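Local coordinates for conserved hypothetical protein (Shewanella loihica, PDB 2GPI), which is of unknown function, belongs to the DUF1488 family and may be linked to transcriptional regulation of the shikimate pathway, at residues Q54-S57 with L58-F62. Numbering follows the deposited sequence.
Sequences QALS and LFEQF
Leu-58 sits one turn after Gln-54, and its amide N donates to Gln-54 O over 2.8 Å. The same carbonyl oxygen lies against the branch point of the leucine side chain: with CG anti to the carbonyl carbon (chi1 -68°), the branch folds back along the preceding turn and brings CG to 3.4 Å from Gln-54 O. Beyond it, CD1 of Leu-58 comes within 4.3 Å of Gln-54 CG, a loose aliphatic contact. The amide of Gln-54 points elsewhere, its OE1 accepting a hydrogen bond from Asn-50 N and its NE2 donating to Glu-47 OE2 and Lys-48 O, while Leu-58 is buried against Ala-45 of helix 38-45.

Ser-57 and Gln-61, on the exposed side, form another i to i+4 pair. Gln-61 N donates to Ser-57 O at 2.9 Å, and a water spans the side chains, 2.9 Å from Ser-57 OG and donating to Gln-61 OE1 at 2.6 Å. With CG anti to its backbone N (chi1 -179°) and the chain extended beyond it, Gln-61 reaches OE1 to this water.

The two backbone bonds belong to the regular alpha-helical pattern of helix 52-61, the middle of three consecutive helices that follow strand 30-37; Phe-59 N to Ala-55 O and Glu-60 N to Leu-56 O complete the set of four. The helix is amphipathic: Ala-55, Leu-58 and Phe-59 are buried, and the Phe-59 side chain reaches from the helix to the ring of Phe-23 in strand 20-27 (planes at about 50°) and to Ile-66 of helix 63-75.

On another exposed flank, Leu-56 and Glu-60, which both touch Leu-12, meet through their aliphatic parts, CD1 of Leu-56 lying 4.3 Å from CG of Glu-60. That CG also approaches Leu-56 O, at 3.4 Å.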
# COMPACT_ATOMS: atom_id res chain seq x y z
N GLN A 54 -4.67 15.22 1.61
CA GLN A 54 -3.46 15.25 0.79
C GLN A 54 -2.79 13.87 0.72
O GLN A 54 -2.37 13.41 -0.35
CB GLN A 54 -2.51 16.31 1.37
CG GLN A 54 -1.22 16.42 0.61
CD GLN A 54 -0.13 17.06 1.47
OE1 GLN A 54 -0.33 17.30 2.67
NE2 GLN A 54 1.02 17.37 0.85
N ALA A 55 -2.69 13.20 1.86
CA ALA A 55 -2.13 11.84 1.94
C ALA A 55 -2.86 10.90 0.99
O ALA A 55 -2.23 10.20 0.20
CB ALA A 55 -2.11 11.25 3.40
N LEU A 56 -4.20 10.93 1.04
CA LEU A 56 -5.01 10.05 0.19
C LEU A 56 -4.84 10.47 -1.27
O LEU A 56 -4.72 9.63 -2.16
CB LEU A 56 -6.48 10.11 0.59
CG LEU A 56 -7.40 9.42 -0.41
CD1 LEU A 56 -7.03 7.96 -0.46
CD2 LEU A 56 -8.90 9.58 -0.03
N SER A 57 -4.77 11.76 -1.54
CA SER A 57 -4.57 12.26 -2.90
C SER A 57 -3.24 11.79 -3.49
O SER A 57 -3.15 11.40 -4.66
CB SER A 57 -4.69 13.78 -2.96
OG SER A 57 -4.48 14.25 -4.28
N LEU A 58 -2.20 11.77 -2.67
CA LEU A 58 -0.89 11.29 -3.11
C LEU A 58 -0.91 9.78 -3.39
O LEU A 58 -0.35 9.32 -4.40
CB LEU A 58 0.21 11.69 -2.12
CG LEU A 58 0.52 13.21 -2.05
CD1 LEU A 58 1.51 13.47 -0.91
CD2 LEU A 58 1.00 13.78 -3.40
N PHE A 59 -1.54 9.00 -2.51
CA PHE A 59 -1.75 7.58 -2.80
C PHE A 59 -2.43 7.40 -4.17
O PHE A 59 -1.98 6.59 -5.03
CB PHE A 59 -2.54 6.88 -1.69
CG PHE A 59 -2.81 5.44 -2.01
CD1 PHE A 59 -3.89 5.08 -2.80
CD2 PHE A 59 -1.91 4.43 -1.59
CE1 PHE A 59 -4.13 3.75 -3.17
CE2 PHE A 59 -2.18 3.08 -1.98
CZ PHE A 59 -3.27 2.76 -2.73
N GLU A 60 -3.52 8.14 -4.37
CA GLU A 60 -4.25 8.03 -5.65
C GLU A 60 -3.38 8.40 -6.84
O GLU A 60 -3.43 7.71 -7.90
CB GLU A 60 -5.51 8.88 -5.58
CG GLU A 60 -6.53 8.29 -4.69
CD GLU A 60 -7.13 6.98 -5.21
OE1 GLU A 60 -6.87 6.56 -6.37
OE2 GLU A 60 -7.87 6.37 -4.45
N GLN A 61 -2.56 9.43 -6.70
CA GLN A 61 -1.64 9.86 -7.77
C GLN A 61 -0.69 8.73 -8.19
O GLN A 61 -0.37 8.60 -9.36
CB GLN A 61 -0.86 11.10 -7.35
CG GLN A 61 0.08 11.62 -8.39
CD GLN A 61 0.64 12.98 -8.00
OE1 GLN A 61 0.10 13.66 -7.09
NE2 GLN A 61 1.73 13.39 -8.67
N PHE A 62 -0.26 7.92 -7.23
CA PHE A 62 0.70 6.88 -7.47
C PHE A 62 0.07 5.48 -7.24
O PHE A 62 0.80 4.48 -7.04
CB PHE A 62 1.92 7.08 -6.57
CG PHE A 62 2.69 8.33 -6.89
CD1 PHE A 62 3.66 8.29 -7.85
CD2 PHE A 62 2.47 9.51 -6.20
CE1 PHE A 62 4.39 9.41 -8.18
CE2 PHE A 62 3.17 10.65 -6.56
CZ PHE A 62 4.15 10.58 -7.55
O HOH W 1 -1.94 14.36 -5.64